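PDB 5MDN: DNA polymerase, which probably catalyses template-directed DNA synthesis, adding deoxyribonucleotides from their triphosphates to a growing strand with release of diphosphate. Local coordinates for residues Leu351-Ser356 / Asp501-Ala506; Asn372-Met377 / Asn512-Tyr517; Arg395-Tyr400 / Leu518-Ala523. One frame throughout, in Å; residues are numbered along the deposited sequence.

Contact 1 of 3, residues Leu351-Ser356 / Asp501-Ala506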
loop_
_atom_site.group_PDB
_atom_site.type_symbol
_atom_site.label_atom_id
_atom_site.label_comp_id
_atom_site.label_asym_id
_atom_site.label_seq_id
_atom_site.Cartn_x
_atom_site.Cartn_y
_atom_site.Cartn_z
ATOM N N LEU A 351 8.675 5.872 4.549
ATOM C CA LEU A 351 8.875 4.580 3.899
ATOM C C LEU A 351 10.275 4.033 4.157
ATOM O O LEU A 351 10.460 2.815 4.268
ATOM C CB LEU A 351 8.616 4.708 2.398
ATOM C CG LEU A 351 7.149 4.866 1.998
ATOM C CD1 LEU A 351 7.028 5.367 0.568
ATOM C CD2 LEU A 351 6.401 3.556 2.178
ATOM N N ILE A 352 11.275 4.915 4.241
ATOM C CA ILE A 352 12.635 4.469 4.536
ATOM C C ILE A 352 12.697 3.828 5.916
ATOM O O ILE A 352 13.334 2.784 6.104
ATOM C CB ILE A 352 13.624 5.642 4.403
ATOM C CG1 ILE A 352 13.760 6.057 2.936
ATOM C CG2 ILE A 352 14.980 5.276 4.985
ATOM C CD1 ILE A 352 14.651 7.257 2.716
ATOM N N GLN A 353 12.028 4.433 6.901
ATOM C CA GLN A 353 12.005 3.851 8.238
ATOM C C GLN A 353 11.153 2.589 8.272
ATOM O O GLN A 353 11.515 1.606 8.928
ATOM C CB GLN A 353 11.496 4.875 9.250
ATOM C CG GLN A 353 12.352 6.126 9.349
ATOM C CD GLN A 353 13.786 5.818 9.728
ATOM O OE1 GLN A 353 14.047 4.963 10.575
ATOM N NE2 GLN A 353 14.727 6.516 9.103
ATOM N N LEU A 354 10.019 2.598 7.568
ATOM C CA LEU A 354 9.205 1.394 7.461
ATOM C C LEU A 354 9.935 0.278 6.725
ATOM O O LEU A 354 9.520 -0.882 6.813
ATOM C CB LEU A 354 7.881 1.714 6.757
ATOM C CG LEU A 354 6.777 0.657 6.848
ATOM C CD1 LEU A 354 6.399 0.410 8.302
ATOM C CD2 LEU A 354 5.558 1.062 6.035
ATOM N N SER A 355 10.997 0.607 5.982
ATOM C CA SER A 355 11.817 -0.413 5.337
ATOM C C SER A 355 12.833 -1.015 6.304
ATOM O O SER A 355 13.099 -2.221 6.256
ATOM C CB SER A 355 12.523 0.176 4.116
ATOM O OG SER A 355 13.431 -0.759 3.560
ATOM N N SER A 356 13.418 -0.189 7.178
ATOM C CA SER A 356 14.382 -0.704 8.145
ATOM C C SER A 356 13.680 -1.487 9.247
ATOM O O SER A 356 14.203 -2.499 9.732
ATOM C CB SER A 356 15.209 0.441 8.732
ATOM O OG SER A 356 14.385 1.376 9.405
ATOM N N ASP A 501 11.074 10.969 14.688
ATOM C CA ASP A 501 9.623 10.852 14.789
ATOM C C ASP A 501 9.065 9.894 13.742
ATOM O O ASP A 501 8.102 9.167 14.010
ATOM C CB ASP A 501 8.976 12.230 14.656
ATOM C CG ASP A 501 7.531 12.245 15.124
ATOM O OD1 ASP A 501 7.293 12.061 16.337
ATOM O OD2 ASP A 501 6.635 12.448 14.277
ATOM N N GLU A 502 9.652 9.883 12.544
ATOM C CA GLU A 502 9.233 8.930 11.521
ATOM C C GLU A 502 9.575 7.502 11.929
ATOM O O GLU A 502 8.748 6.592 11.798
ATOM C CB GLU A 502 9.879 9.281 10.180
ATOM C CG GLU A 502 9.375 10.575 9.550
ATOM C CD GLU A 502 7.957 10.469 9.007
ATOM O OE1 GLU A 502 7.356 9.377 9.091
ATOM O OE2 GLU A 502 7.445 11.482 8.486
ATOM N N ARG A 503 10.802 7.285 12.409
ATOM C CA ARG A 503 11.187 5.966 12.902
ATOM C C ARG A 503 10.287 5.522 14.047
ATOM O O ARG A 503 9.900 4.349 14.125
ATOM C CB ARG A 503 12.652 5.980 13.339
ATOM C CG ARG A 503 13.025 4.869 14.309
ATOM C CD ARG A 503 14.520 4.601 14.317
ATOM N NE ARG A 503 14.909 3.674 13.260
ATOM C CZ ARG A 503 14.855 2.351 13.374
ATOM N NH1 ARG A 503 14.426 1.799 14.501
ATOM N NH2 ARG A 503 15.230 1.577 12.363
ATOM N N GLN A 504 9.946 6.445 14.950
ATOM C CA GLN A 504 9.044 6.110 16.048
ATOM C C GLN A 504 7.681 5.664 15.530
ATOM O O GLN A 504 7.114 4.682 16.025
ATOM C CB GLN A 504 8.903 7.307 16.990
ATOM C CG GLN A 504 7.793 7.181 18.031
ATOM C CD GLN A 504 6.465 7.733 17.545
ATOM O OE1 GLN A 504 5.400 7.273 17.957
ATOM N NE2 GLN A 504 6.524 8.724 16.663
ATOM N N ARG A 505 7.134 6.373 14.539
ATOM C CA ARG A 505 5.823 6.000 14.017
ATOM C C ARG A 505 5.886 4.679 13.258
ATOM O O ARG A 505 4.952 3.871 13.330
ATOM C CB ARG A 505 5.264 7.105 13.119
ATOM C CG ARG A 505 3.945 6.717 12.464
ATOM C CD ARG A 505 3.183 7.907 11.908
ATOM N NE ARG A 505 2.120 7.471 11.004
ATOM C CZ ARG A 505 2.201 7.490 9.677
ATOM N NH1 ARG A 505 3.298 7.936 9.079
ATOM N NH2 ARG A 505 1.177 7.070 8.946
ATOM N N ALA A 506 6.978 4.442 12.525
ATOM C CA ALA A 506 7.102 3.205 11.759
ATOM C C ALA A 506 7.044 1.985 12.668
ATOM O O ALA A 506 6.440 0.965 12.314
ATOM C CB ALA A 506 8.399 3.211 10.953
#
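Helix 495-512, the second of the two long fingers helices of a family B polymerase, crosses the C-terminal end of helix 326-356 here. The two axes come within 8.4 Å at a signed angle of -50°, N-to-C directions at an acute angle. Q353 fills the crossing: its CG, beside the backbone N, lies 3.6 Å from the backbone N of R503, and a bend at chi2 (-58°) lays the amide against R503 CB. The R503 side chain crosses it at about a right angle, extended to CD and then bent at chi3, so that NE makes a weak, strongly bent hydrogen bond to Q353 OE1 (3.1 Å). S356 OG sits 3.1 Å from R503 NH2, while S356 OG itself donates to the carbonyl O of Q353 at 2.9 Å, in the carbonyl plane and on a lone pair. A506 CB packs on the backbone where Q353 passes into L354, 3.8 Å from L354 N, with L354 CD1 a looser neighbour at 4.3 Å from A506 CB. F350, one turn earlier, continues this side against E502 and A506. Small alanine facing helix backbone, at this crossing angle, is consistent with ridges-into-grooves packing between two helices.

Contact 2 of 3, residues Asn372-Met377 / Asn512-Tyr517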
loop_
_atom_site.group_PDB
_atom_site.type_symbol
_atom_site.label_atom_id
_atom_site.label_comp_id
_atom_site.label_asym_id
_atom_site.label_seq_id
_atom_site.Cartn_x
_atom_site.Cartn_y
_atom_site.Cartn_z
ATOM N N ASN A 372 1.357 -8.809 4.373
ATOM C CA ASN A 372 2.592 -9.281 3.765
ATOM C C ASN A 372 3.807 -8.586 4.383
ATOM O O ASN A 372 4.836 -9.227 4.623
ATOM C CB ASN A 372 2.521 -9.112 2.240
ATOM C CG ASN A 372 3.687 -9.769 1.521
ATOM O OD1 ASN A 372 3.583 -10.856 0.948
ATOM N ND2 ASN A 372 4.810 -9.084 1.532
ATOM N N ARG A 373 3.700 -7.287 4.679
ATOM C CA ARG A 373 4.807 -6.567 5.311
ATOM C C ARG A 373 5.091 -7.105 6.713
ATOM O O ARG A 373 6.254 -7.272 7.101
ATOM C CB ARG A 373 4.490 -5.069 5.355
ATOM C CG ARG A 373 5.691 -4.156 5.538
ATOM C CD ARG A 373 5.257 -2.698 5.592
ATOM N NE ARG A 373 4.574 -2.272 4.369
ATOM C CZ ARG A 373 3.343 -1.773 4.339
ATOM N NH1 ARG A 373 2.659 -1.631 5.466
ATOM N NH2 ARG A 373 2.795 -1.406 3.186
ATOM N N VAL A 374 4.037 -7.372 7.492
ATOM C CA VAL A 374 4.210 -7.861 8.859
ATOM C C VAL A 374 4.802 -9.266 8.857
ATOM O O VAL A 374 5.631 -9.608 9.710
ATOM C CB VAL A 374 2.857 -7.823 9.597
ATOM C CG1 VAL A 374 2.916 -8.601 10.906
ATOM C CG2 VAL A 374 2.423 -6.390 9.840
ATOM N N GLU A 375 4.407 -10.094 7.888
ATOM C CA GLU A 375 4.888 -11.470 7.853
ATOM C C GLU A 375 6.378 -11.546 7.541
ATOM O O GLU A 375 7.069 -12.437 8.047
ATOM C CB GLU A 375 4.077 -12.273 6.841
ATOM C CG GLU A 375 4.142 -13.764 7.050
ATOM C CD GLU A 375 2.982 -14.479 6.391
ATOM O OE1 GLU A 375 2.947 -14.538 5.144
ATOM O OE2 GLU A 375 2.100 -14.977 7.122
ATOM N N TRP A 376 6.894 -10.627 6.723
ATOM C CA TRP A 376 8.332 -10.570 6.488
ATOM C C TRP A 376 9.098 -10.077 7.707
ATOM O O TRP A 376 10.286 -10.388 7.845
ATOM C CB TRP A 376 8.640 -9.683 5.281
ATOM C CG TRP A 376 8.487 -10.399 3.977
ATOM C CD1 TRP A 376 7.559 -10.153 3.005
ATOM C CD2 TRP A 376 9.280 -11.493 3.505
ATOM N NE1 TRP A 376 7.731 -11.024 1.956
ATOM C CE2 TRP A 376 8.782 -11.857 2.238
ATOM C CE3 TRP A 376 10.367 -12.199 4.030
ATOM C CZ2 TRP A 376 9.333 -12.895 1.490
ATOM C CZ3 TRP A 376 10.911 -13.229 3.287
ATOM C CH2 TRP A 376 10.395 -13.568 2.032
ATOM N N MET A 377 8.451 -9.312 8.587
ATOM C CA MET A 377 9.069 -8.967 9.864
ATOM C C MET A 377 9.134 -10.180 10.782
ATOM O O MET A 377 10.181 -10.465 11.377
ATOM C CB MET A 377 8.298 -7.830 10.533
ATOM C CG MET A 377 8.990 -7.256 11.761
ATOM S SD MET A 377 8.155 -5.803 12.420
ATOM C CE MET A 377 6.590 -6.520 12.911
ATOM N N ASN A 512 0.975 -2.090 15.736
ATOM C CA ASN A 512 -0.482 -2.044 15.683
ATOM C C ASN A 512 -1.054 -2.834 14.511
ATOM O O ASN A 512 -2.254 -3.131 14.507
ATOM C CB ASN A 512 -0.957 -0.592 15.609
ATOM C CG ASN A 512 -0.566 0.210 16.833
ATOM O OD1 ASN A 512 -0.225 -0.353 17.874
ATOM N ND2 ASN A 512 -0.620 1.532 16.719
ATOM N N ALA A 513 -0.232 -3.176 13.518
ATOM C CA ALA A 513 -0.697 -3.990 12.402
ATOM C C ALA A 513 -0.826 -5.466 12.754
ATOM O O ALA A 513 -1.449 -6.215 11.994
ATOM C CB ALA A 513 0.246 -3.831 11.209
ATOM N N MET A 514 -0.228 -5.898 13.869
ATOM C CA MET A 514 -0.250 -7.308 14.258
ATOM C C MET A 514 -1.672 -7.859 14.322
ATOM O O MET A 514 -1.949 -8.954 13.817
ATOM C CB MET A 514 0.449 -7.481 15.606
ATOM C CG MET A 514 0.884 -8.905 15.908
ATOM S SD MET A 514 2.258 -9.428 14.866
ATOM C CE MET A 514 3.445 -8.131 15.212
ATOM N N TYR A 515 -2.582 -7.116 14.961
ATOM C CA TYR A 515 -3.942 -7.608 15.178
ATOM C C TYR A 515 -4.642 -7.933 13.863
ATOM O O TYR A 515 -5.317 -8.964 13.750
ATOM C CB TYR A 515 -4.738 -6.579 15.979
ATOM C CG TYR A 515 -6.223 -6.852 16.053
ATOM C CD1 TYR A 515 -6.718 -7.927 16.781
ATOM C CD2 TYR A 515 -7.130 -6.020 15.413
ATOM C CE1 TYR A 515 -8.079 -8.172 16.855
ATOM C CE2 TYR A 515 -8.487 -6.255 15.481
ATOM C CZ TYR A 515 -8.958 -7.331 16.202
ATOM O OH TYR A 515 -10.312 -7.554 16.262
ATOM N N GLY A 516 -4.503 -7.062 12.861
ATOM C CA GLY A 516 -5.067 -7.362 11.555
ATOM C C GLY A 516 -4.439 -8.585 10.911
ATOM O O GLY A 516 -5.116 -9.354 10.223
ATOM N N TYR A 517 -3.134 -8.775 11.118
ATOM C CA TYR A 517 -2.435 -9.902 10.507
ATOM C C TYR A 517 -2.899 -11.231 11.090
ATOM O O TYR A 517 -3.138 -12.195 10.353
ATOM C CB TYR A 517 -0.925 -9.737 10.683
ATOM C CG TYR A 517 -0.139 -10.993 10.384
ATOM C CD1 TYR A 517 0.181 -11.343 9.080
ATOM C CD2 TYR A 517 0.283 -11.828 11.409
ATOM C CE1 TYR A 517 0.899 -12.494 8.806
ATOM C CE2 TYR A 517 0.998 -12.980 11.145
ATOM C CZ TYR A 517 1.305 -13.307 9.843
ATOM O OH TYR A 517 2.018 -14.452 9.575
#
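Both segments bury their touching residues, and the closeness of fit falls from one end of the contact to the other. At the tight end, Y517 spans the gap between the short helix 514-519 and helix 370-384. Its CG is anti to the backbone N (chi1 166°), which sends the ring toward the other helix with its hydroxyl leading. There Y517 OH donates a hydrogen bond to E375 OE2, 2.5 Å away, on the anti lone pair of that oxygen. E375 reaches it with an extended chain, its carboxylate turned 90° to the phenol ring and approaching at the ring edge. The remaining oxygen, OE1, is salt-bridged to R524, and the backbone N-H groups of R524 and W525 bond weakly to Y517 OH, so both polar tips have several partners. V374 fills the middle with both branches: CG1 lies over one face of Y517, 3.9 Å from Y517 CG, and CG2 presses on A513 CB at 3.6 Å. A phenylalanine here has no hydroxyl, and losing the bond to E375 OE2 and the weak acceptor for R524 N and W525 N would probably loosen the hold on the buried carboxylate and on the chain at R524-W525. The loose end belongs to the methionines. The bend of M514 at chi2 brings SD to 4.1 Å from V374 CG1, and that at chi3 sets CE, which meets M377 CE only tip to tip, at 4.2 Å. This end is no solvent edge, because L476, I469 and L473 of fingers helix 468-486 and M510 of helix 495-512 pack round the two thioethers. Residues 512-516 read Asn-Ala-Met-Tyr-Gly, the end of the Kx3NxxYG motif B of family B polymerases, and the contact packs this end and the following Y517 against helix 370-384.

Contact 3 of 3, residues Arg395-Tyr400 / Leu518-Ala523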
loop_
_atom_site.group_PDB
_atom_site.type_symbol
_atom_site.label_atom_id
_atom_site.label_comp_id
_atom_site.label_asym_id
_atom_site.label_seq_id
_atom_site.Cartn_x
_atom_site.Cartn_y
_atom_site.Cartn_z
ATOM N N ARG A 395 -2.622 -15.866 -0.333
ATOM C CA ARG A 395 -2.701 -14.436 -0.054
ATOM C C ARG A 395 -3.949 -13.842 -0.701
ATOM O O ARG A 395 -4.127 -13.939 -1.920
ATOM C CB ARG A 395 -1.448 -13.673 -0.519
ATOM C CG ARG A 395 -0.214 -13.725 0.420
ATOM C CD ARG A 395 0.994 -12.902 -0.103
ATOM N NE ARG A 395 2.108 -12.930 0.869
ATOM C CZ ARG A 395 2.950 -13.955 0.919
ATOM N NH1 ARG A 395 2.771 -14.969 0.070
ATOM N NH2 ARG A 395 3.938 -13.978 1.801
ATOM N N GLU A 396 -4.808 -13.253 0.121
ATOM C CA GLU A 396 -5.942 -12.387 -0.167
ATOM C C GLU A 396 -5.869 -11.116 0.686
ATOM O O GLU A 396 -6.105 -10.004 0.180
ATOM C CB GLU A 396 -7.276 -13.081 0.041
ATOM C CG GLU A 396 -7.562 -13.461 1.483
ATOM C CD GLU A 396 -8.880 -14.169 1.631
ATOM O OE1 GLU A 396 -9.187 -15.030 0.778
ATOM O OE2 GLU A 396 -9.620 -13.849 2.582
ATOM N N TYR A 397 -5.451 -11.246 1.945
ATOM C CA TYR A 397 -5.378 -10.219 2.984
ATOM C C TYR A 397 -6.659 -9.404 3.120
ATOM O O TYR A 397 -7.363 -9.141 2.140
ATOM C CB TYR A 397 -4.200 -9.280 2.760
ATOM C CG TYR A 397 -3.972 -8.360 3.949
ATOM C CD1 TYR A 397 -3.754 -8.893 5.216
ATOM C CD2 TYR A 397 -3.967 -6.974 3.812
ATOM C CE1 TYR A 397 -3.546 -8.086 6.302
ATOM C CE2 TYR A 397 -3.754 -6.161 4.903
ATOM C CZ TYR A 397 -3.543 -6.725 6.141
ATOM O OH TYR A 397 -3.332 -5.915 7.228
ATOM N N GLU A 398 -6.954 -8.976 4.346
ATOM C CA GLU A 398 -8.206 -8.291 4.647
ATOM C C GLU A 398 -7.943 -7.199 5.693
ATOM O O GLU A 398 -7.684 -7.492 6.872
ATOM C CB GLU A 398 -9.250 -9.323 5.051
ATOM C CG GLU A 398 -8.790 -10.275 6.110
ATOM C CD GLU A 398 -9.226 -9.778 7.446
ATOM O OE1 GLU A 398 -10.337 -9.217 7.477
ATOM O OE2 GLU A 398 -8.478 -9.915 8.441
ATOM N N PRO A 399 -7.914 -5.939 5.276
ATOM C CA PRO A 399 -7.419 -4.869 6.159
ATOM C C PRO A 399 -8.259 -4.577 7.395
ATOM O O PRO A 399 -9.084 -3.657 7.408
ATOM C CB PRO A 399 -7.359 -3.655 5.220
ATOM C CG PRO A 399 -7.252 -4.245 3.832
ATOM C CD PRO A 399 -8.054 -5.504 3.874
ATOM N N TYR A 400 -8.074 -5.417 8.420
ATOM C CA TYR A 400 -8.111 -5.039 9.832
ATOM C C TYR A 400 -9.434 -5.323 10.535
ATOM O O TYR A 400 -9.483 -5.220 11.757
ATOM C CB TYR A 400 -7.768 -3.552 10.003
ATOM C CG TYR A 400 -7.124 -3.230 11.336
ATOM C CD1 TYR A 400 -5.850 -3.702 11.629
ATOM C CD2 TYR A 400 -7.779 -2.470 12.292
ATOM C CE1 TYR A 400 -5.237 -3.417 12.834
ATOM C CE2 TYR A 400 -7.179 -2.182 13.506
ATOM C CZ TYR A 400 -5.900 -2.658 13.778
ATOM O OH TYR A 400 -5.267 -2.389 14.982
ATOM N N LEU A 518 -3.019 -11.308 12.417
ATOM C CA LEU A 518 -3.327 -12.574 13.073
ATOM C C LEU A 518 -4.751 -13.048 12.819
ATOM O O LEU A 518 -5.066 -14.196 13.149
ATOM C CB LEU A 518 -3.077 -12.458 14.576
ATOM C CG LEU A 518 -1.634 -12.135 14.967
ATOM C CD1 LEU A 518 -1.548 -11.708 16.421
ATOM C CD2 LEU A 518 -0.727 -13.325 14.699
ATOM N N GLY A 519 -5.611 -12.206 12.249
ATOM C CA GLY A 519 -6.943 -12.628 11.857
ATOM C C GLY A 519 -6.994 -13.099 10.420
ATOM O O GLY A 519 -7.892 -13.851 10.028
ATOM N N TRP A 520 -6.026 -12.647 9.625
ATOM C CA TRP A 520 -5.888 -13.044 8.230
ATOM C C TRP A 520 -5.693 -14.552 8.140
ATOM O O TRP A 520 -4.627 -15.066 8.493
ATOM C CB TRP A 520 -4.718 -12.284 7.593
ATOM C CG TRP A 520 -4.334 -12.714 6.210
ATOM C CD1 TRP A 520 -5.136 -13.295 5.267
ATOM C CD2 TRP A 520 -3.042 -12.579 5.608
ATOM N NE1 TRP A 520 -4.418 -13.533 4.119
ATOM C CE2 TRP A 520 -3.130 -13.103 4.304
ATOM C CE3 TRP A 520 -1.817 -12.068 6.049
ATOM C CZ2 TRP A 520 -2.039 -13.130 3.436
ATOM C CZ3 TRP A 520 -0.736 -12.096 5.186
ATOM C CH2 TRP A 520 -0.854 -12.622 3.895
ATOM N N VAL A 521 -6.730 -15.267 7.691
ATOM C CA VAL A 521 -6.719 -16.729 7.707
ATOM C C VAL A 521 -5.532 -17.287 6.931
ATOM O O VAL A 521 -4.993 -18.345 7.280
ATOM C CB VAL A 521 -8.060 -17.266 7.164
ATOM C CG1 VAL A 521 -8.034 -18.784 7.037
ATOM C CG2 VAL A 521 -9.208 -16.828 8.060
ATOM N N GLY A 522 -5.085 -16.585 5.893
ATOM C CA GLY A 522 -3.942 -17.037 5.125
ATOM C C GLY A 522 -2.619 -16.532 5.662
ATOM O O GLY A 522 -1.751 -16.107 4.895
ATOM N N ALA A 523 -2.450 -16.579 6.980
ATOM C CA ALA A 523 -1.225 -16.142 7.631
ATOM C C ALA A 523 -0.485 -17.332 8.228
ATOM O O ALA A 523 -1.088 -18.343 8.598
ATOM C CB ALA A 523 -1.515 -15.111 8.724
#
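The indole of W520 is the centrepiece, and the loop 395-400 meets it over one face and along one edge. W520 carries its CG anti to the backbone N (chi1 172°), so the ring projects from the type I turn W520-A523 toward the loop. Y397 meets its face in a T-shaped pair: the tyrosine turns its CD1 edge down on the indole, 3.8 Å from W520 CD2. The phenol and the six-membered ring stand 78° apart in plane, centroids 5.4 Å from each other. The Y397 backbone takes part as well. Its CA stands almost straight over the five-membered ring, 3.8 Å from that centroid, in a CH-pi contact. The opposite face of the indole is met by the backbone of its own turn, with G522 O 3.3 Å above the plane near the rim. R395 comes in at the edge instead, its CG lying close to the ring plane, 3.6 Å from W520 CZ2; from there its extended chain leads the guanidinium past W520 CH2 toward E375, a long and weak ion pair. Y397 also touches S369 and V370, where the chain enters helix 370-384. E398 bends at chi2 so that OE2 comes within 3.9 Å of W520 N, but its strong partner is K401, in a salt bridge. The 3.3 Å approach of Y397 N to W520 NE1 brings two donors together and makes no bond. With no hydrogen bond joining the two segments, their association rests on ring edge, ring face and aliphatic stem, a cohesion of dispersion and weak CH-pi attraction to which the nearby charges probably add little directly.

Contact 2 is the buried core of the three, contact 1 is partly buried, and contact 3 lies at the surface. Contacts 2 and 3 both use helix 514-519, and their centres are about 9 Å apart; Y517 of the one packs on A523 of the other, and Y400 OH probably bonds to N512 O between them. Contact 1 lies upstream on helix 495-512 and meets contact 2 through L354 CD2 and R373 CD. Chemistry follows place: contact 1 mixes weak polar bonding with small apolar packing, contact 2 surrounds one buried tyrosine-glutamate bond with aliphatic and sulphur groups, and contact 3 relies on aromatic edges and faces, with the exposed R395 and E396 at its margin.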